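Local atomic coordinates of voltage-sensor containing phosphatase (PDB entry 3V0D), a protein that probably removes phosphate groups from membrane phosphoinositide lipids, using a PTEN-like phosphatase and C2 module under the control of a voltage sensor. Residues Asp24-Tyr29 and Ser159-Phe164; Ile35-Pro40 and Ala123-Gly128; Pro64-Ile69 and Pro118-Ala123; Asn71-Arg76 and Lys130-Thr135; Lys105-Ala110 and Ser138-Glu143. The protein carries 1 engineered substitution. One frame throughout, in Å; residues are numbered along the deposited sequence.

In the fold
Contact 1 closes the widest loop, from the corner at Asp-26 to the end of helix 150-161, and the other four contacts fall within it. Next along the chain, strand 34-41 pairs with strand 121-125 in contact 2. Contact 3 sits inside that loop, putting strand 67-73 on the other side of the same central strand; the two contacts share Ala-123. Contact 4 joins the end of strand 67-73 to the start of helix 131-143, crossing contacts 2 and 3. Contact 5 packs helix 100-115 on helix 131-143 and crosses contacts 2, 3 and 4. Contacts 2 and 4 meet at the phosphate, while contact 1 reaches the phosphate-binding loop through Arg-161 NH2 and Gly-128 O.

Contact 1 of 5, residues Asp24-Tyr29 and Ser159-Phe164; sequences DLDLTY and SRRTDF
Asp-26 OD1 is gripped by both terminal nitrogens of Arg-161, NH1 at 2.8 Å and NH2 at 3.0 Å. They reach the oxygen from the same face of the carboxylate: NH1 comes in nearly in line with the C-O bond, NH2 from well above the plane. Carboxylate and guanidinium planes stand 40° apart, and both hydrogen bonds are bent; with NH1 and NH2 converging on OD1, the salt bridge is a fork onto one oxygen and not the flat, two-oxygen kind. NH1 has a second, straighter bond, to Thr-28 OG1 at 2.9 Å (157° at the hydrogen), with the hydroxyl oxygen lying in the guanidinium plane. Thr-28 OG1 itself is also bonded to Lys-15 O. The other branch of Thr-28 goes to the helix backbone, where CG2 rests 3.4 Å from Arg-160 O. Arg-161 CG is anti to the backbone N, and the chain then bends at chi2 (68°) on its way from the last turn of helix 150-161 to the corner at Asp-26. Its remaining polar hydrogens serve the phosphate-binding loop, NE binding Gly-129 O and NH2 binding Gly-128 O. A carboxylate, a hydroxyl and two loop carbonyls thus surround one buried guanidinium. Together they fix its rotation, and the carboxylate probably balances its charge. This makes Arg-161 a second-shell brace between the Asp-26 to Thr-28 corner and the P-loop.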
# COMPACT_ATOMS: atom_id res chain seq x y z
N ASP A 24 25.65 4.46 -12.94
CA ASP A 24 25.28 3.09 -12.70
C ASP A 24 24.33 3.13 -11.51
O ASP A 24 24.77 3.14 -10.36
CB ASP A 24 26.52 2.23 -12.41
CG ASP A 24 26.21 0.75 -12.39
OD1 ASP A 24 27.17 -0.04 -12.48
OD2 ASP A 24 25.03 0.37 -12.27
N LEU A 25 23.03 3.18 -11.80
CA LEU A 25 22.01 3.41 -10.78
C LEU A 25 20.82 2.47 -10.91
O LEU A 25 20.46 2.07 -12.02
CB LEU A 25 21.52 4.87 -10.84
CG LEU A 25 22.53 5.97 -10.50
CD1 LEU A 25 21.98 7.34 -10.87
CD2 LEU A 25 22.93 5.94 -9.02
N ASP A 26 20.20 2.16 -9.76
CA ASP A 26 18.92 1.48 -9.72
C ASP A 26 17.84 2.54 -10.00
O ASP A 26 17.38 3.24 -9.09
CB ASP A 26 18.74 0.81 -8.35
CG ASP A 26 17.49 -0.06 -8.26
OD1 ASP A 26 16.66 -0.05 -9.19
OD2 ASP A 26 17.37 -0.81 -7.25
N LEU A 27 17.45 2.67 -11.26
CA LEU A 27 16.65 3.78 -11.73
C LEU A 27 16.06 3.34 -13.05
O LEU A 27 16.77 2.78 -13.90
CB LEU A 27 17.55 5.01 -11.89
CG LEU A 27 16.93 6.33 -12.35
CD1 LEU A 27 17.75 7.51 -11.84
CD2 LEU A 27 16.77 6.40 -13.90
N THR A 28 14.76 3.59 -13.21
CA THR A 28 14.02 3.13 -14.37
C THR A 28 13.19 4.28 -14.93
O THR A 28 12.42 4.90 -14.18
CB THR A 28 13.04 1.99 -13.97
OG1 THR A 28 13.76 0.92 -13.34
CG2 THR A 28 12.22 1.49 -15.17
N TYR A 29 13.29 4.53 -16.23
CA TYR A 29 12.33 5.39 -16.92
C TYR A 29 11.08 4.58 -17.20
O TYR A 29 11.01 3.80 -18.14
CB TYR A 29 12.91 5.97 -18.22
CG TYR A 29 13.85 7.11 -17.99
CD1 TYR A 29 15.21 6.88 -17.73
CD2 TYR A 29 13.39 8.42 -18.01
CE1 TYR A 29 16.08 7.94 -17.53
CE2 TYR A 29 14.26 9.49 -17.82
CZ TYR A 29 15.61 9.25 -17.57
OH TYR A 29 16.49 10.28 -17.38
N SER A 159 5.71 -4.30 -15.38
CA SER A 159 6.45 -4.70 -16.58
C SER A 159 7.71 -3.89 -16.77
O SER A 159 8.68 -4.36 -17.37
CB SER A 159 5.57 -4.60 -17.83
OG SER A 159 5.41 -3.28 -18.34
N ARG A 160 7.70 -2.64 -16.29
CA ARG A 160 8.87 -1.76 -16.47
C ARG A 160 9.87 -1.86 -15.34
O ARG A 160 11.06 -1.68 -15.57
CB ARG A 160 8.42 -0.31 -16.71
CG ARG A 160 7.62 -0.13 -17.99
CD ARG A 160 8.07 -1.15 -19.04
NE ARG A 160 7.77 -0.74 -20.39
CZ ARG A 160 6.98 -1.38 -21.23
NH1 ARG A 160 6.36 -2.51 -20.87
NH2 ARG A 160 6.84 -0.89 -22.45
N ARG A 161 9.40 -2.11 -14.12
CA ARG A 161 10.21 -2.00 -12.92
C ARG A 161 10.61 -3.35 -12.31
O ARG A 161 11.52 -3.40 -11.49
CB ARG A 161 9.47 -1.10 -11.90
CG ARG A 161 10.23 -0.77 -10.64
CD ARG A 161 11.44 0.13 -10.91
NE ARG A 161 12.11 0.39 -9.65
CZ ARG A 161 13.42 0.54 -9.49
NH1 ARG A 161 14.24 0.61 -10.53
NH2 ARG A 161 13.90 0.68 -8.26
N THR A 162 9.95 -4.43 -12.72
CA THR A 162 10.19 -5.76 -12.13
C THR A 162 10.27 -6.82 -13.21
O THR A 162 10.17 -6.52 -14.40
CB THR A 162 9.08 -6.16 -11.11
OG1 THR A 162 7.91 -6.62 -11.82
CG2 THR A 162 8.72 -5.00 -10.18
N ASP A 163 10.45 -8.08 -12.79
CA ASP A 163 10.48 -9.19 -13.75
C ASP A 163 9.10 -9.57 -14.29
O ASP A 163 9.01 -10.42 -15.18
CB ASP A 163 11.19 -10.41 -13.16
CG ASP A 163 12.70 -10.24 -13.12
OD1 ASP A 163 13.38 -11.09 -12.49
OD2 ASP A 163 13.23 -9.28 -13.72
N PHE A 164 8.04 -8.94 -13.78
CA PHE A 164 6.69 -9.19 -14.27
C PHE A 164 6.56 -8.95 -15.77
O PHE A 164 7.10 -7.97 -16.30
CB PHE A 164 5.66 -8.32 -13.53
CG PHE A 164 4.26 -8.41 -14.10
CD1 PHE A 164 3.43 -9.49 -13.77
CD2 PHE A 164 3.79 -7.44 -14.98
CE1 PHE A 164 2.14 -9.60 -14.30
CE2 PHE A 164 2.51 -7.54 -15.52
CZ PHE A 164 1.68 -8.63 -15.19

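Contact 2 of 5, residues Ile35-Pro40 and Ala123-Gly128; sequences IAMSFP and AIHSKG. Engineered in segment 123-128: Ser-126 (natural residue Cys). With PO4 (phosphate ion), chain C.
His-125 packs its whole side chain against residues 35-40. CB lies 3.1 Å from Met-37 O, a buried carbonyl oxygen that has no hydrogen-bond partner in the model. CG, set between the backbone N and carbonyl carbon (chi1 80°), lies 3.9 Å from Pro-40 CD, and CD2 meets Met-37 CE. ND1 donates an almost straight bond, in the ring plane, to a lone pair of Ser-126 O at 3.0 Å. Here the parallel strand pair opens into the CX5R P-loop of the protein tyrosine phosphatase family; Ser-126 is engineered, replacing the natural Cys, the probable nucleophile, and its OG bonds phosphate O4 at 2.6 Å. The imidazole turns its edge to the face of Phe-39, offset, planes 87° apart; CE1 is 3.6 Å from Phe-39 CD1. Pro-40 CD covers one face in a CH-pi contact, 3.5 Å from the His-125 centroid. The tip, NE2, is bonded to Tyr-78 OH. Ile-124 N bonds Ile-35 O at 2.8 Å and Met-37 N bonds Ile-124 O at 3.1 Å.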
# COMPACT_ATOMS: atom_id res chain seq x y z
N ILE A 35 10.07 8.55 -13.60
CA ILE A 35 11.15 7.69 -13.16
C ILE A 35 10.75 7.01 -11.85
O ILE A 35 10.13 7.64 -10.99
CB ILE A 35 12.43 8.52 -13.00
CG1 ILE A 35 12.95 8.97 -14.38
CG2 ILE A 35 13.51 7.77 -12.22
CD1 ILE A 35 13.81 10.22 -14.30
N ALA A 36 11.10 5.72 -11.73
CA ALA A 36 11.01 4.99 -10.47
C ALA A 36 12.42 4.60 -10.07
O ALA A 36 13.20 4.14 -10.91
CB ALA A 36 10.16 3.75 -10.65
N MET A 37 12.77 4.75 -8.79
CA MET A 37 14.14 4.45 -8.36
C MET A 37 14.15 4.04 -6.89
O MET A 37 13.14 4.20 -6.18
CB MET A 37 15.08 5.63 -8.65
CG MET A 37 14.71 6.86 -7.84
SD MET A 37 15.72 8.27 -8.35
CE MET A 37 15.18 9.49 -7.14
N SER A 38 15.28 3.52 -6.44
CA SER A 38 15.47 3.16 -5.04
C SER A 38 15.95 4.37 -4.22
O SER A 38 16.08 5.49 -4.75
CB SER A 38 16.44 1.98 -4.94
OG SER A 38 17.64 2.28 -5.58
N PHE A 39 16.19 4.14 -2.94
CA PHE A 39 16.48 5.24 -2.04
C PHE A 39 17.85 5.89 -2.33
O PHE A 39 18.84 5.17 -2.50
CB PHE A 39 16.48 4.72 -0.61
CG PHE A 39 16.40 5.81 0.43
CD1 PHE A 39 15.16 6.29 0.82
CD2 PHE A 39 17.53 6.35 1.02
CE1 PHE A 39 15.03 7.29 1.76
CE2 PHE A 39 17.41 7.37 1.99
CZ PHE A 39 16.15 7.83 2.35
N PRO A 40 17.93 7.24 -2.38
CA PRO A 40 19.23 7.90 -2.56
C PRO A 40 19.97 7.86 -1.22
O PRO A 40 19.62 8.59 -0.28
CB PRO A 40 18.87 9.34 -2.98
CG PRO A 40 17.45 9.52 -2.73
CD PRO A 40 16.82 8.21 -2.34
N ALA A 123 10.46 11.94 -10.39
CA ALA A 123 11.19 10.74 -9.99
C ALA A 123 10.68 10.32 -8.63
O ALA A 123 10.85 11.05 -7.64
CB ALA A 123 12.70 10.98 -9.96
N ILE A 124 10.03 9.16 -8.61
CA ILE A 124 9.38 8.64 -7.42
C ILE A 124 10.25 7.53 -6.85
O ILE A 124 10.67 6.64 -7.58
CB ILE A 124 7.97 8.16 -7.76
CG1 ILE A 124 7.15 9.34 -8.34
CG2 ILE A 124 7.29 7.55 -6.55
CD1 ILE A 124 5.84 8.97 -9.00
N HIS A 125 10.53 7.62 -5.56
CA HIS A 125 11.32 6.58 -4.91
C HIS A 125 10.75 6.20 -3.59
O HIS A 125 10.05 6.98 -2.92
CB HIS A 125 12.81 6.94 -4.77
CG HIS A 125 13.14 7.86 -3.64
ND1 HIS A 125 13.28 7.43 -2.33
CD2 HIS A 125 13.36 9.20 -3.61
CE1 HIS A 125 13.56 8.47 -1.56
NE2 HIS A 125 13.63 9.55 -2.30
N SER A 126 11.11 4.99 -3.17
CA SER A 126 10.82 4.52 -1.84
C SER A 126 12.11 3.90 -1.29
O SER A 126 13.16 4.54 -1.42
CB SER A 126 9.56 3.65 -1.82
OG SER A 126 9.55 2.73 -2.89
N LYS A 127 12.07 2.71 -0.69
CA LYS A 127 13.33 2.06 -0.28
C LYS A 127 13.88 1.32 -1.48
O LYS A 127 14.97 1.64 -1.98
CB LYS A 127 13.09 1.13 0.92
CG LYS A 127 14.35 0.46 1.40
CD LYS A 127 14.13 -0.42 2.64
CE LYS A 127 15.46 -1.04 3.05
NZ LYS A 127 15.37 -1.86 4.30
N GLY A 128 13.17 0.31 -1.96
CA GLY A 128 13.60 -0.41 -3.14
C GLY A 128 13.00 0.14 -4.41
O GLY A 128 13.40 -0.26 -5.50
P PO4 C . 9.45 -0.18 -1.40
O1 PO4 C . 8.90 -1.38 -0.60
O2 PO4 C . 10.28 0.66 -0.46
O3 PO4 C . 10.30 -0.74 -2.51
O4 PO4 C . 8.32 0.60 -1.93

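Contact 3 of 5, residues Pro64-Ile69 and Pro118-Ala123; sequences PDKFRI and PDHVIA
In the central sheet of the phosphatase domain, Phe-67 to Ile-69 run parallel to Val-121 to Ala-123, the starts of neighbouring strands 67-73 and 121-125. Three backbone bonds set the register: Val-121 N to Lys-66 O at 2.9 Å, Arg-68 N to Val-121 O at 3.1 Å, and Ala-123 N to Arg-68 O at 2.9 Å. On one face of the sheet Phe-67 CB meets Val-121 CG2 at 3.8 Å and, farther along, Ile-69 CD1 reaches Ala-123 CB at 3.9 Å; Phe-59 of helix 52-62 covers this side. Arg-68 and Ile-122 belong to the other face, under helix 100-115, where the Arg-68 guanidinium leaves the strand pair for a salt bridge with Asp-109. Ahead of the strands, Lys-66 and Asp-119 lie side by side and point the same way, CD of the lysine 3.7 Å from CB of the aspartate, before NZ goes on to Asp-117. Lys-66 crosses His-120 at about a right angle, its CG at the ring edge, close to CD2. Trp-113 stacks on that imidazole and takes the ND1 bond at its carbonyl. At the ring edge, NE2 of His-120 is hydrogen-bonded to a water at 2.7 Å, which donates to Asp-65 O at 3.0 Å.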
# COMPACT_ATOMS: atom_id res chain seq x y z
N PRO A 64 18.31 19.26 -15.94
CA PRO A 64 18.58 20.46 -15.15
C PRO A 64 17.37 21.38 -15.03
O PRO A 64 16.71 21.73 -16.03
CB PRO A 64 19.72 21.17 -15.92
CG PRO A 64 19.65 20.61 -17.29
CD PRO A 64 19.19 19.19 -17.12
N ASP A 65 17.05 21.73 -13.78
CA ASP A 65 15.92 22.61 -13.45
C ASP A 65 14.57 22.09 -13.90
O ASP A 65 13.59 22.84 -13.95
CB ASP A 65 16.12 24.03 -14.00
CG ASP A 65 17.35 24.70 -13.46
OD1 ASP A 65 17.59 24.67 -12.23
OD2 ASP A 65 18.08 25.26 -14.29
N LYS A 66 14.49 20.79 -14.21
CA LYS A 66 13.26 20.23 -14.75
C LYS A 66 12.89 18.91 -14.08
O LYS A 66 12.22 18.07 -14.69
CB LYS A 66 13.36 20.06 -16.27
CG LYS A 66 13.36 21.40 -17.01
CD LYS A 66 13.01 21.23 -18.49
CE LYS A 66 13.43 22.43 -19.30
NZ LYS A 66 12.73 23.66 -18.87
N PHE A 67 13.29 18.74 -12.82
CA PHE A 67 12.91 17.54 -12.08
C PHE A 67 12.25 17.84 -10.74
O PHE A 67 12.48 18.89 -10.12
CB PHE A 67 14.13 16.62 -11.88
CG PHE A 67 15.19 17.20 -10.98
CD1 PHE A 67 15.11 17.04 -9.60
CD2 PHE A 67 16.26 17.94 -11.50
CE1 PHE A 67 16.07 17.59 -8.76
CE2 PHE A 67 17.23 18.49 -10.65
CZ PHE A 67 17.12 18.32 -9.29
N ARG A 68 11.46 16.87 -10.28
CA ARG A 68 10.90 16.89 -8.93
C ARG A 68 11.05 15.48 -8.39
O ARG A 68 10.73 14.50 -9.09
CB ARG A 68 9.45 17.33 -8.95
CG ARG A 68 8.83 17.63 -7.61
CD ARG A 68 7.66 18.57 -7.81
NE ARG A 68 7.00 18.98 -6.58
CZ ARG A 68 7.52 19.83 -5.71
NH1 ARG A 68 8.73 20.33 -5.92
NH2 ARG A 68 6.82 20.16 -4.62
N ILE A 69 11.53 15.37 -7.15
CA ILE A 69 11.77 14.08 -6.49
C ILE A 69 10.70 13.86 -5.44
O ILE A 69 10.41 14.76 -4.65
CB ILE A 69 13.15 14.09 -5.79
CG1 ILE A 69 14.28 14.60 -6.71
CG2 ILE A 69 13.46 12.70 -5.19
CD1 ILE A 69 14.49 13.77 -7.96
N PRO A 118 6.42 20.65 -20.74
CA PRO A 118 6.33 19.25 -21.24
C PRO A 118 7.62 18.44 -21.01
O PRO A 118 7.59 17.20 -21.14
CB PRO A 118 6.08 19.44 -22.73
CG PRO A 118 6.75 20.75 -23.02
CD PRO A 118 6.41 21.62 -21.85
N ASP A 119 8.72 19.13 -20.69
CA ASP A 119 9.97 18.44 -20.40
C ASP A 119 10.20 18.21 -18.90
O ASP A 119 11.24 17.68 -18.52
CB ASP A 119 11.16 19.19 -21.00
CG ASP A 119 11.04 19.38 -22.51
OD1 ASP A 119 11.37 20.47 -23.01
OD2 ASP A 119 10.62 18.43 -23.19
N HIS A 120 9.24 18.60 -18.05
CA HIS A 120 9.37 18.27 -16.64
C HIS A 120 9.29 16.77 -16.42
O HIS A 120 8.55 16.06 -17.10
CB HIS A 120 8.30 19.01 -15.85
CG HIS A 120 8.67 20.42 -15.55
ND1 HIS A 120 7.86 21.28 -14.84
CD2 HIS A 120 9.78 21.14 -15.86
CE1 HIS A 120 8.45 22.46 -14.73
NE2 HIS A 120 9.62 22.39 -15.33
N VAL A 121 10.06 16.30 -15.44
CA VAL A 121 10.01 14.91 -15.02
C VAL A 121 9.73 14.82 -13.53
O VAL A 121 10.02 15.74 -12.74
CB VAL A 121 11.30 14.11 -15.39
CG1 VAL A 121 11.63 14.29 -16.86
CG2 VAL A 121 12.49 14.49 -14.53
N ILE A 122 9.18 13.66 -13.16
CA ILE A 122 9.02 13.29 -11.77
C ILE A 122 9.79 12.01 -11.54
O ILE A 122 9.77 11.09 -12.37
CB ILE A 122 7.54 13.16 -11.34
CG1 ILE A 122 6.76 12.10 -12.13
CG2 ILE A 122 6.86 14.53 -11.41
CD1 ILE A 122 5.27 12.01 -11.76
N ALA A 123 10.46 11.94 -10.39
CA ALA A 123 11.19 10.74 -9.99
C ALA A 123 10.68 10.32 -8.63
O ALA A 123 10.85 11.05 -7.64
CB ALA A 123 12.70 10.98 -9.96
O HOH W 1 11.45 24.33 -15.52

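Contact 4 of 5, residues Asn71-Arg76 and Lys130-Thr135; sequences NLCSER and KGRTGT. With PO4 (phosphate ion), chain C.
Arg-132 reaches tip to tip with Glu-75, its NH1 donating to OE2 at 2.9 Å in the conformer described here, one of two for the glutamate. The oxygen lies in the guanidinium plane and uses its syn lone pair, while the carboxylate is turned 89° against that plane. NH2 takes the phosphate: its bond to O2 is 2.7 Å long and fairly straight (160°). NE, placed by a bend at chi3 (-74°), adds two weak bonds to the ion. The backbone N of Arg-132 grips phosphate O4 at 2.8 Å, and Lys-130 N holds O3 at 2.9 Å. These groups form the end of the CX5R P-loop and the first turn of helix 131-143. A water accepts from Arg-132 NH2 and bonds weakly to Glu-75 OE2. Arg-132 NH1 is also bonded to Ile-92 O, and Glu-75 OE1 to Asp-94 N. Outward from these bonds, Cys-73 SG lies over one face of the guanidinium, 4.0 Å from NH2, and Leu-72 CD2 packs 3.4 Å from Arg-132 O. In this conformer Glu-75 is placed to act, with Ile-92 O, as a second-shell group orienting the arginine; helix start and arginine would be expected to stabilise the phosphate's negative charge.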
# COMPACT_ATOMS: atom_id res chain seq x y z
N ASN A 71 9.94 11.43 -2.23
CA ASN A 71 10.42 10.45 -1.26
C ASN A 71 9.21 9.90 -0.53
O ASN A 71 8.56 10.63 0.22
CB ASN A 71 11.39 11.12 -0.28
CG ASN A 71 11.78 10.19 0.85
OD1 ASN A 71 11.48 9.01 0.84
ND2 ASN A 71 12.47 10.73 1.84
N LEU A 72 8.91 8.62 -0.76
CA LEU A 72 7.71 7.97 -0.21
C LEU A 72 7.97 7.27 1.12
O LEU A 72 7.10 6.56 1.62
CB LEU A 72 7.14 7.00 -1.21
CG LEU A 72 6.29 7.57 -2.34
CD1 LEU A 72 6.83 8.84 -2.96
CD2 LEU A 72 5.98 6.51 -3.34
N CYS A 73 9.15 7.46 1.71
CA CYS A 73 9.50 6.69 2.92
C CYS A 73 9.16 7.46 4.17
O CYS A 73 9.76 8.51 4.46
CB CYS A 73 10.99 6.39 2.95
SG CYS A 73 11.59 5.45 1.55
N SER A 74 8.28 6.92 5.00
CA SER A 74 8.09 7.50 6.32
C SER A 74 9.35 7.33 7.17
O SER A 74 9.58 8.09 8.10
CB SER A 74 6.91 6.87 7.05
OG SER A 74 7.22 5.51 7.31
N GLU A 75 10.17 6.32 6.87
CA GLU A 75 11.23 5.92 7.79
C GLU A 75 12.46 6.81 7.72
O GLU A 75 13.23 6.80 8.67
CB GLU A 75 11.64 4.48 7.47
CG GLU A 75 10.52 3.47 7.66
CD GLU A 75 9.63 3.23 6.43
OE1 GLU A 75 8.83 2.28 6.48
OE2 GLU A 75 9.74 3.96 5.43
N ARG A 76 12.67 7.51 6.61
CA ARG A 76 13.97 8.15 6.37
C ARG A 76 13.83 9.27 5.36
O ARG A 76 13.27 9.05 4.28
CB ARG A 76 15.02 7.16 5.80
CG ARG A 76 15.62 6.16 6.75
CD ARG A 76 16.80 5.45 6.08
NE ARG A 76 16.40 4.62 4.94
CZ ARG A 76 17.25 4.01 4.11
NH1 ARG A 76 18.56 4.14 4.27
NH2 ARG A 76 16.78 3.25 3.12
N LYS A 130 9.78 -0.21 -5.27
CA LYS A 130 8.86 -1.23 -5.74
C LYS A 130 7.42 -0.95 -5.26
O LYS A 130 6.72 -0.27 -5.95
CB LYS A 130 9.32 -2.65 -5.49
CG LYS A 130 8.55 -3.61 -6.36
CD LYS A 130 9.08 -5.01 -6.29
CE LYS A 130 8.80 -5.62 -4.94
NZ LYS A 130 9.23 -7.03 -4.93
N GLY A 131 6.99 -1.46 -4.11
CA GLY A 131 5.59 -1.40 -3.75
C GLY A 131 5.03 0.00 -3.55
O GLY A 131 4.00 0.36 -4.14
N ARG A 132 5.66 0.81 -2.70
CA ARG A 132 5.13 2.15 -2.48
C ARG A 132 5.25 2.99 -3.74
O ARG A 132 4.32 3.70 -4.14
CB ARG A 132 5.87 2.83 -1.31
CG ARG A 132 5.50 2.21 0.04
CD ARG A 132 6.38 2.77 1.14
NE ARG A 132 7.73 2.23 1.09
CZ ARG A 132 8.65 2.46 2.01
NH1 ARG A 132 8.38 3.31 3.01
NH2 ARG A 132 9.84 1.87 1.94
N THR A 133 6.42 2.92 -4.37
CA THR A 133 6.66 3.61 -5.64
C THR A 133 5.59 3.22 -6.67
O THR A 133 5.03 4.10 -7.36
CB THR A 133 8.09 3.34 -6.11
OG1 THR A 133 8.98 4.03 -5.25
CG2 THR A 133 8.32 3.85 -7.51
N GLY A 134 5.31 1.93 -6.80
CA GLY A 134 4.34 1.50 -7.79
C GLY A 134 2.94 2.02 -7.51
O GLY A 134 2.17 2.26 -8.43
N THR A 135 2.58 2.19 -6.23
CA THR A 135 1.26 2.70 -5.89
C THR A 135 1.11 4.11 -6.47
O THR A 135 0.07 4.44 -7.07
CB THR A 135 1.09 2.76 -4.35
OG1 THR A 135 1.36 1.48 -3.76
CG2 THR A 135 -0.30 3.16 -3.96
P PO4 C . 9.45 -0.18 -1.40
O1 PO4 C . 8.90 -1.38 -0.60
O2 PO4 C . 10.28 0.66 -0.46
O3 PO4 C . 10.30 -0.74 -2.51
O4 PO4 C . 8.32 0.60 -1.93
O HOH W 2 11.81 2.45 3.89

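Contact 5 of 5, residues Lys105-Ala110 and Ser138-Glu143; sequences KFIDDA and SSWLLE
Ile-107 points its two branches at different parts of helix 131-143. CD1 runs up to the backbone, 3.8 Å from Trp-140 N, and also meets Ser-139 CB, whereas CG2 lies 3.8 Å from Glu-143 CG, the two side chains slanting across each other. One helical turn on, Ala-110 CB touches the six-membered ring of Trp-140, 3.8 Å from CZ3 and equally near CE3. Ile-107 O lies at the edge of the indole, near its plane. The segments' axes cross at -56° and pass 10.5 Å apart. Both helices lie on the same face of the central sheet, Phe-106 resting on Ile-124 and Trp-140 on Ile-122, and Phe-185 of helix 176-191 also touches Ile-107, Ser-139 and Glu-143. Glu-143 offers its CG methylene here; bent at chi2 (59°), it goes on to a salt bridge between OE1 and Lys-111 NZ. Ser-139 OG is satisfied within its own helix by Thr-135 O. What holds the two helices together in this contact is therefore apolar packing, with the polar ends of Glu-143 and Ser-139 paired outside it.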
# COMPACT_ATOMS: atom_id res chain seq x y z
N LYS A 105 -3.23 14.71 -2.61
CA LYS A 105 -2.31 15.86 -2.50
C LYS A 105 -1.09 15.65 -3.38
O LYS A 105 -0.64 16.57 -4.07
CB LYS A 105 -1.94 16.07 -1.04
CG LYS A 105 -1.21 17.35 -0.72
CD LYS A 105 -0.96 17.43 0.79
CE LYS A 105 -0.20 18.69 1.20
NZ LYS A 105 1.17 18.77 0.62
N PHE A 106 -0.55 14.42 -3.37
CA PHE A 106 0.57 14.09 -4.24
C PHE A 106 0.16 14.27 -5.73
O PHE A 106 0.90 14.87 -6.51
CB PHE A 106 1.02 12.63 -4.00
CG PHE A 106 1.73 12.04 -5.18
CD1 PHE A 106 3.03 12.41 -5.52
CD2 PHE A 106 1.05 11.14 -6.01
CE1 PHE A 106 3.65 11.88 -6.66
CE2 PHE A 106 1.68 10.62 -7.15
CZ PHE A 106 2.98 10.99 -7.47
N ILE A 107 -1.01 13.75 -6.10
CA ILE A 107 -1.45 13.84 -7.50
C ILE A 107 -1.55 15.31 -7.91
O ILE A 107 -1.11 15.67 -8.99
CB ILE A 107 -2.78 13.08 -7.71
CG1 ILE A 107 -2.54 11.55 -7.61
CG2 ILE A 107 -3.43 13.47 -9.04
CD1 ILE A 107 -1.71 10.93 -8.77
N ASP A 108 -2.11 16.16 -7.06
CA ASP A 108 -2.21 17.56 -7.43
C ASP A 108 -0.85 18.24 -7.53
O ASP A 108 -0.62 19.06 -8.43
CB ASP A 108 -3.11 18.34 -6.51
CG ASP A 108 -3.63 19.62 -7.21
OD1 ASP A 108 -3.24 20.72 -6.83
OD2 ASP A 108 -4.36 19.52 -8.22
N ASP A 109 0.06 17.92 -6.61
CA ASP A 109 1.40 18.47 -6.69
C ASP A 109 2.09 18.09 -8.00
O ASP A 109 2.67 18.94 -8.70
CB ASP A 109 2.22 18.05 -5.47
CG ASP A 109 3.65 18.57 -5.52
OD1 ASP A 109 4.50 17.92 -6.14
OD2 ASP A 109 3.89 19.69 -5.01
N ALA A 110 1.99 16.81 -8.36
CA ALA A 110 2.58 16.33 -9.59
C ALA A 110 1.89 16.97 -10.81
O ALA A 110 2.57 17.34 -11.78
CB ALA A 110 2.53 14.80 -9.66
N SER A 138 1.59 4.23 -10.51
CA SER A 138 0.41 3.73 -11.21
C SER A 138 -0.74 4.72 -11.11
O SER A 138 -1.46 4.94 -12.07
CB SER A 138 -0.00 2.36 -10.66
OG SER A 138 1.02 1.40 -10.84
N SER A 139 -0.90 5.34 -9.95
CA SER A 139 -1.94 6.37 -9.80
C SER A 139 -1.65 7.54 -10.75
O SER A 139 -2.59 8.06 -11.38
CB SER A 139 -2.01 6.84 -8.34
OG SER A 139 -2.42 5.80 -7.48
N TRP A 140 -0.40 7.98 -10.82
CA TRP A 140 -0.05 9.07 -11.75
C TRP A 140 -0.37 8.71 -13.19
O TRP A 140 -0.89 9.53 -13.93
CB TRP A 140 1.42 9.48 -11.59
CG TRP A 140 1.81 10.44 -12.66
CD1 TRP A 140 2.59 10.17 -13.76
CD2 TRP A 140 1.34 11.77 -12.82
NE1 TRP A 140 2.65 11.27 -14.57
CE2 TRP A 140 1.88 12.26 -14.03
CE3 TRP A 140 0.51 12.60 -12.06
CZ2 TRP A 140 1.62 13.54 -14.49
CZ3 TRP A 140 0.25 13.88 -12.53
CH2 TRP A 140 0.81 14.33 -13.73
N LEU A 141 -0.05 7.48 -13.60
CA LEU A 141 -0.31 7.07 -14.97
C LEU A 141 -1.79 7.07 -15.30
O LEU A 141 -2.16 7.39 -16.43
CB LEU A 141 0.32 5.71 -15.25
CG LEU A 141 1.84 5.70 -15.21
CD1 LEU A 141 2.36 4.27 -15.25
CD2 LEU A 141 2.45 6.61 -16.31
N LEU A 142 -2.63 6.74 -14.32
CA LEU A 142 -4.07 6.87 -14.47
C LEU A 142 -4.46 8.34 -14.61
O LEU A 142 -5.26 8.72 -15.48
CB LEU A 142 -4.81 6.29 -13.27
CG LEU A 142 -4.85 4.79 -13.14
CD1 LEU A 142 -5.44 4.38 -11.79
CD2 LEU A 142 -5.61 4.15 -14.30
N GLU A 143 -3.93 9.19 -13.73
CA GLU A 143 -4.24 10.63 -13.81
C GLU A 143 -3.85 11.21 -15.17
O GLU A 143 -4.58 12.02 -15.74
CB GLU A 143 -3.50 11.39 -12.71
CG GLU A 143 -3.75 12.90 -12.81
CD GLU A 143 -5.21 13.30 -12.72
OE1 GLU A 143 -5.56 14.42 -13.20
OE2 GLU A 143 -6.02 12.52 -12.19